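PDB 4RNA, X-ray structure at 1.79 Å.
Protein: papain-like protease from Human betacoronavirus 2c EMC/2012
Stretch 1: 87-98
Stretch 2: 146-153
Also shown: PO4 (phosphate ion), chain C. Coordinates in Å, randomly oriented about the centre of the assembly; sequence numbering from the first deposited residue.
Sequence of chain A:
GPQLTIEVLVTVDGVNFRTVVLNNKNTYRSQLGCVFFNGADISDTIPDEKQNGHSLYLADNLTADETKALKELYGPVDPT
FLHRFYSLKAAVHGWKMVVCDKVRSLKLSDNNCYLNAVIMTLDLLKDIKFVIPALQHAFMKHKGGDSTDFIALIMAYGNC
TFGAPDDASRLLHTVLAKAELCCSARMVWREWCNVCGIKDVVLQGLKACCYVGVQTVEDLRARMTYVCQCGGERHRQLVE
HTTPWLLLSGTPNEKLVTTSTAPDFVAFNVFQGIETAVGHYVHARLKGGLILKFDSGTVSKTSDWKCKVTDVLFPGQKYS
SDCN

Stretch 1 87-98: SLKAAVHGWKMV
Stretch 2 146-153: DSTDFIAL

Two segments of one chain, at least 50 residues apart wherever they touch, pack together and bury 490 Å² counted over both sides. Residues 87-92 belong to a helix that begins earlier in the chain; a type I turn from Val 92 to Trp 95 then leads to a short strand at Met 97 and Val 98. In the second stretch Asp 146 and Ser 147 precede a helix that starts at Thr 148 and runs on beyond Leu 153. The helix axes approach to 8.5 Å, with 126° between their N-to-C directions, so the register runs in reverse: CA of Lys 89 lies 5.0 Å from CA of Ala 152, CA of His 93 lies 6.0 Å from CA of Thr 148, and CA of Met 97 lies 7.9 Å from CA of Ser 147.

The tightest backbone approach is made over Ala 152. Its CB points toward the first helix and sits 3.5 Å from N of Lys 89, 3.9 Å from CB of Leu 88 and 4.0 Å from CG2 of Val 92. A methyl group fills this narrow space without holding the backbones apart. Leu 88 (chi1 m, chi2 t) contributes the base of its side chain to this contact.

One turn along, Val 92 directs its CB toward the second helix. With chi1 at -50° (m), both methyls find partners: CG2 lies 3.7 Å from CG2 of Thr 148, and CG1 lies 4.2 Å from CG2 of Ile 151. The branched, compact side chain can therefore cover several neighbours from a single buried position. Ile 151 (m, t) reaches further along the interface. Its CG2 is 3.9 Å from CZ3 of Trp 95, approaching the indole obliquely, while CD1 lies 4.3 Å from SD of Met 97. Trp 95 holds chi1 at -76° (m) and chi2 at -8°; Met 97 is m at all three chi angles, a folded conformation that also leaves its CG 4.0 Å from OG of Ser 147.

Thr 148 is also m, at -60°. Its CG2 lies over one face of the His 93 imidazole, 4.0 Å from the ring centroid and 21° off the normal, a CH-pi contact. His 93, with chi1 between wells at -124° and chi2 at 119°, is exposed and poorly ordered, so this contact is less certain in detail. The hydroxyl OG1 of Thr 148 donates to O2 of the phosphate at 2.9 Å, although that oxygen is crowded in the model and its place is less sure.

The polar link is at the margin. Lys 89 starts sideways, but its t, t, t, t chain extends to bring NZ 3.1 Å from OD1 of Asp 149, a hydrogen-bonded salt bridge. CB of Asp 149 points away; chi1 at -76° (m) and chi2 near 0° bring the carboxylate back within reach. The long aliphatic chain suits Lys 89, spanning the edge of the contact while its CG packs 4.0 Å from CG2 of Thr 148.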

ATOM      1  N   SER A  87       5.660 -12.045   9.580  1.00 27.60           N
ATOM      2  CA  SER A  87       4.960 -11.737  10.889  1.00 28.90           C
ATOM      3  C   SER A  87       3.439 -11.910  10.751  1.00 30.04           C
ATOM      4  O   SER A  87       2.788 -12.313  11.730  1.00 31.10           O
ATOM      5  CB  SER A  87       5.191 -10.274  11.376  1.00 29.59           C
ATOM      6  OG  SER A  87       6.579  -9.952  11.374  1.00 36.42           O
ATOM      7  N   LEU A  88       2.857 -11.434   9.629  1.00 28.95           N
ATOM      8  CA  LEU A  88       1.400 -11.597   9.364  1.00 30.21           C
ATOM      9  C   LEU A  88       1.009 -13.055   9.378  1.00 33.06           C
ATOM     10  O   LEU A  88       0.005 -13.400  10.005  1.00 34.47           O
ATOM     11  CB  LEU A  88       0.956 -10.982   8.033  1.00 30.65           C
ATOM     12  CG  LEU A  88       0.911  -9.464   8.209  1.00 31.01           C
ATOM     13  CD1 LEU A  88       1.061  -8.778   6.873  1.00 24.74           C
ATOM     14  CD2 LEU A  88      -0.289  -8.964   8.994  1.00 27.30           C
ATOM     15  N   LYS A  89       1.766 -13.881   8.628  1.00 35.16           N
ATOM     16  CA  LYS A  89       1.521 -15.351   8.593  1.00 32.53           C
ATOM     17  C   LYS A  89       1.433 -15.971  10.023  1.00 39.42           C
ATOM     18  O   LYS A  89       0.404 -16.624  10.414  1.00 32.41           O
ATOM     19  CB  LYS A  89       2.530 -15.980   7.619  1.00 36.15           C
ATOM     20  CG  LYS A  89       2.294 -17.432   7.340  1.00 45.76           C
ATOM     21  CD  LYS A  89       3.284 -17.934   6.335  1.00 42.36           C
ATOM     22  CE  LYS A  89       3.433 -19.395   6.629  1.00 46.38           C
ATOM     23  NZ  LYS A  89       3.855 -20.068   5.384  1.00 50.99           N
ATOM     24  N   ALA A  90       2.433 -15.660  10.845  1.00 37.67           N
ATOM     25  CA  ALA A  90       2.405 -16.054  12.267  1.00 40.95           C
ATOM     26  C   ALA A  90       1.116 -15.573  12.955  1.00 43.83           C
ATOM     27  O   ALA A  90       0.434 -16.356  13.604  1.00 52.27           O
ATOM     28  CB  ALA A  90       3.651 -15.525  12.995  1.00 34.56           C
ATOM     29  N   ALA A  91       0.780 -14.291  12.831  1.00 46.03           N
ATOM     30  CA  ALA A  91      -0.425 -13.756  13.477  1.00 43.90           C
ATOM     31  C   ALA A  91      -1.739 -14.318  12.885  1.00 43.88           C
ATOM     32  O   ALA A  91      -2.624 -14.704  13.617  1.00 47.20           O
ATOM     33  CB  ALA A  91      -0.435 -12.232  13.421  1.00 39.90           C
ATOM     34  N   VAL A  92      -1.864 -14.395  11.567  1.00 42.98           N
ATOM     35  CA  VAL A  92      -3.198 -14.762  11.030  1.00 43.00           C
ATOM     36  C   VAL A  92      -3.498 -16.263  11.322  1.00 43.86           C
ATOM     37  O   VAL A  92      -4.641 -16.726  11.253  1.00 40.85           O
ATOM     38  CB  VAL A  92      -3.459 -14.343   9.557  1.00 47.26           C
ATOM     39  CG1 VAL A  92      -3.132 -12.878   9.253  1.00 39.52           C
ATOM     40  CG2 VAL A  92      -2.795 -15.259   8.583  1.00 48.36           C
ATOM     41  N   HIS A  93      -2.460 -16.997  11.710  1.00 45.56           N
ATOM     42  CA  HIS A  93      -2.591 -18.411  12.078  1.00 53.04           C
ATOM     43  C   HIS A  93      -3.550 -18.675  13.193  1.00 48.66           C
ATOM     44  O   HIS A  93      -4.174 -19.713  13.240  1.00 53.50           O
ATOM     45  CB  HIS A  93      -1.229 -19.027  12.412  1.00 52.79           C
ATOM     46  CG  HIS A  93      -0.938 -20.231  11.587  1.00 63.21           C
ATOM     47  ND1 HIS A  93       0.121 -20.296  10.752  1.00 73.10           N
ATOM     48  CD2 HIS A  93      -1.673 -21.392  11.397  1.00 66.54           C
ATOM     49  CE1 HIS A  93       0.086 -21.464  10.091  1.00 83.38           C
ATOM     50  NE2 HIS A  93      -1.019 -22.134  10.487  1.00 82.39           N
ATOM     51  N   GLY A  94      -3.679 -17.738  14.110  1.00 48.87           N
ATOM     52  CA  GLY A  94      -4.673 -17.885  15.158  1.00 46.21           C
ATOM     53  C   GLY A  94      -6.076 -17.405  14.770  1.00 49.27           C
ATOM     54  O   GLY A  94      -6.933 -17.236  15.615  1.00 47.72           O
ATOM     55  N   TRP A  95      -6.334 -17.130  13.496  1.00 43.07           N
ATOM     56  CA  TRP A  95      -7.696 -16.821  13.109  1.00 36.92           C
ATOM     57  C   TRP A  95      -8.452 -18.093  12.743  1.00 34.89           C
ATOM     58  O   TRP A  95      -7.836 -19.154  12.594  1.00 36.44           O
ATOM     59  CB  TRP A  95      -7.657 -15.838  11.929  1.00 38.39           C
ATOM     60  CG  TRP A  95      -7.322 -14.409  12.333  1.00 35.58           C
ATOM     61  CD1 TRP A  95      -7.195 -13.877  13.631  1.00 36.22           C
ATOM     62  CD2 TRP A  95      -7.120 -13.287  11.425  1.00 35.21           C
ATOM     63  NE1 TRP A  95      -6.915 -12.516  13.581  1.00 38.92           N
ATOM     64  CE2 TRP A  95      -6.846 -12.100  12.270  1.00 37.70           C
ATOM     65  CE3 TRP A  95      -7.122 -13.148  10.021  1.00 32.09           C
ATOM     66  CZ2 TRP A  95      -6.617 -10.829  11.715  1.00 32.05           C
ATOM     67  CZ3 TRP A  95      -6.894 -11.862   9.488  1.00 35.11           C
ATOM     68  CH2 TRP A  95      -6.650 -10.743  10.305  1.00 36.01           C
ATOM     69  N   LYS A  96      -9.764 -17.998  12.502  1.00 37.18           N
ATOM     70  CA  LYS A  96     -10.543 -19.178  12.107  1.00 38.18           C
ATOM     71  C   LYS A  96     -11.538 -18.908  10.928  1.00 35.01           C
ATOM     72  O   LYS A  96     -12.299 -17.925  10.969  1.00 34.86           O
ATOM     73  CB  LYS A  96     -11.264 -19.726  13.339  1.00 41.74           C
ATOM     74  CG  LYS A  96     -12.130 -20.952  13.088  1.00 45.81           C
ATOM     75  CD  LYS A  96     -12.805 -21.378  14.369  1.00 51.10           C
ATOM     76  CE  LYS A  96     -13.661 -22.607  14.122  1.00 51.59           C
ATOM     77  NZ  LYS A  96     -14.225 -23.027  15.445  1.00 57.85           N
ATOM     78  N   MET A  97     -11.496 -19.790   9.915  1.00 38.76           N
ATOM     79  CA  MET A  97     -12.472 -19.893   8.818  1.00 34.41           C
ATOM     80  C   MET A  97     -13.508 -20.942   9.205  1.00 35.68           C
ATOM     81  O   MET A  97     -13.134 -22.038   9.640  1.00 34.88           O
ATOM     82  CB  MET A  97     -11.862 -20.447   7.536  1.00 34.50           C
ATOM     83  CG  MET A  97     -10.676 -19.684   6.994  1.00 43.34           C
ATOM     84  SD  MET A  97     -11.119 -18.058   6.349  1.00 53.83           S
ATOM     85  CE  MET A  97     -12.380 -18.315   5.113  1.00 43.59           C
ATOM     86  N   VAL A  98     -14.783 -20.604   9.021  1.00 32.77           N
ATOM     87  CA  VAL A  98     -15.912 -21.542   9.275  1.00 33.68           C
ATOM     88  C   VAL A  98     -16.597 -21.689   7.919  1.00 40.87           C
ATOM     89  O   VAL A  98     -16.406 -20.821   7.050  1.00 33.43           O
ATOM     90  CB  VAL A  98     -16.889 -20.985  10.327  1.00 36.30           C
ATOM     91  CG1 VAL A  98     -16.321 -21.184  11.730  1.00 37.24           C
ATOM     92  CG2 VAL A  98     -17.213 -19.509  10.035  1.00 38.09           C
ATOM     93  N   ASP A 146      -6.986 -24.194   3.049  1.00 38.98           N
ATOM     94  CA  ASP A 146      -5.843 -23.770   3.896  1.00 40.51           C
ATOM     95  C   ASP A 146      -5.561 -22.269   3.579  1.00 34.22           C
ATOM     96  O   ASP A 146      -4.903 -21.941   2.633  1.00 29.88           O
ATOM     97  CB  ASP A 146      -4.652 -24.671   3.545  1.00 41.53           C
ATOM     98  CG  ASP A 146      -3.369 -24.285   4.259  1.00 48.04           C
ATOM     99  OD1 ASP A 146      -3.380 -23.567   5.286  1.00 46.69           O
ATOM    100  OD2 ASP A 146      -2.308 -24.724   3.760  1.00 58.17           O
ATOM    101  N   SER A 147      -6.133 -21.392   4.348  1.00 27.46           N
ATOM    102  CA  SER A 147      -6.239 -19.954   3.946  1.00 33.54           C
ATOM    103  C   SER A 147      -5.177 -19.037   4.554  1.00 34.14           C
ATOM    104  O   SER A 147      -5.179 -17.830   4.287  1.00 30.53           O
ATOM    105  CB  SER A 147      -7.634 -19.359   4.293  1.00 34.36           C
ATOM    106  OG  SER A 147      -8.689 -19.944   3.530  1.00 34.82           O
ATOM    107  N   THR A 148      -4.315 -19.581   5.404  1.00 31.79           N
ATOM    108  CA  THR A 148      -3.372 -18.719   6.125  1.00 33.18           C
ATOM    109  C   THR A 148      -2.464 -17.917   5.172  1.00 29.29           C
ATOM    110  O   THR A 148      -2.382 -16.692   5.284  1.00 31.78           O
ATOM    111  CB  THR A 148      -2.517 -19.544   7.089  1.00 35.82           C
ATOM    112  OG1 THR A 148      -3.405 -20.170   8.008  1.00 39.10           O
ATOM    113  CG2 THR A 148      -1.502 -18.632   7.876  1.00 30.78           C
ATOM    114  N   ASP A 149      -1.829 -18.564   4.224  1.00 27.37           N
ATOM    115  CA  ASP A 149      -0.917 -17.801   3.430  1.00 29.47           C
ATOM    116  C   ASP A 149      -1.643 -16.733   2.643  1.00 33.81           C
ATOM    117  O   ASP A 149      -1.099 -15.659   2.415  1.00 31.58           O
ATOM    118  CB  ASP A 149      -0.206 -18.675   2.414  1.00 33.32           C
ATOM    119  CG  ASP A 149       0.873 -19.526   3.051  1.00 39.22           C
ATOM    120  OD1 ASP A 149       1.068 -19.423   4.276  1.00 37.92           O
ATOM    121  OD2 ASP A 149       1.520 -20.300   2.336  1.00 40.73           O
ATOM    122  N   PHE A 150      -2.815 -17.073   2.105  1.00 31.74           N
ATOM    123  CA  PHE A 150      -3.485 -16.139   1.188  1.00 29.63           C
ATOM    124  C   PHE A 150      -3.935 -14.888   1.939  1.00 27.33           C
ATOM    125  O   PHE A 150      -3.794 -13.755   1.492  1.00 29.67           O
ATOM    126  CB  PHE A 150      -4.683 -16.829   0.536  1.00 29.93           C
ATOM    127  CG  PHE A 150      -5.348 -16.009  -0.536  1.00 31.73           C
ATOM    128  CD1 PHE A 150      -4.655 -15.721  -1.734  1.00 28.76           C
ATOM    129  CD2 PHE A 150      -6.656 -15.625  -0.405  1.00 33.63           C
ATOM    130  CE1 PHE A 150      -5.302 -15.009  -2.754  1.00 33.41           C
ATOM    131  CE2 PHE A 150      -7.318 -14.921  -1.427  1.00 34.25           C
ATOM    132  CZ  PHE A 150      -6.619 -14.610  -2.594  1.00 35.55           C
ATOM    133  N   ILE A 151      -4.436 -15.097   3.108  1.00 26.32           N
ATOM    134  CA  ILE A 151      -4.827 -13.993   3.912  1.00 27.88           C
ATOM    135  C   ILE A 151      -3.594 -13.153   4.303  1.00 28.89           C
ATOM    136  O   ILE A 151      -3.659 -11.913   4.186  1.00 29.26           O
ATOM    137  CB  ILE A 151      -5.560 -14.431   5.180  1.00 31.16           C
ATOM    138  CG1 ILE A 151      -6.892 -15.122   4.834  1.00 33.50           C
ATOM    139  CG2 ILE A 151      -5.766 -13.220   6.048  1.00 30.35           C
ATOM    140  CD1 ILE A 151      -7.353 -15.970   5.992  1.00 37.54           C
ATOM    141  N   ALA A 152      -2.492 -13.780   4.754  1.00 26.23           N
ATOM    142  CA  ALA A 152      -1.286 -13.014   5.146  1.00 25.21           C
ATOM    143  C   ALA A 152      -0.696 -12.266   3.928  1.00 25.05           C
ATOM    144  O   ALA A 152      -0.254 -11.124   4.013  1.00 24.68           O
ATOM    145  CB  ALA A 152      -0.232 -13.934   5.805  1.00 26.15           C
ATOM    146  N   LEU A 153      -0.751 -12.893   2.773  1.00 24.76           N
ATOM    147  CA  LEU A 153      -0.311 -12.192   1.596  1.00 27.15           C
ATOM    148  C   LEU A 153      -1.160 -10.972   1.163  1.00 31.50           C
ATOM    149  O   LEU A 153      -0.610  -9.929   0.793  1.00 30.59           O
ATOM    150  CB  LEU A 153      -0.208 -13.161   0.434  1.00 25.05           C
ATOM    151  CG  LEU A 153       1.042 -14.064   0.370  1.00 28.08           C
ATOM    152  CD1 LEU A 153       0.914 -14.973  -0.840  1.00 29.15           C
ATOM    153  CD2 LEU A 153       2.363 -13.298   0.299  1.00 27.26           C
TER
HETATM  154  P   PO4 C 402      -6.777 -19.327   8.561  1.00 54.24           P
HETATM  155  O1  PO4 C 402      -5.860 -19.403   9.784  1.00 62.52           O
HETATM  156  O2  PO4 C 402      -5.950 -19.032   7.331  1.00 71.35           O
HETATM  157  O3  PO4 C 402      -7.752 -18.186   8.814  1.00 62.98           O
HETATM  158  O4  PO4 C 402      -7.516 -20.644   8.342  1.00 53.46           O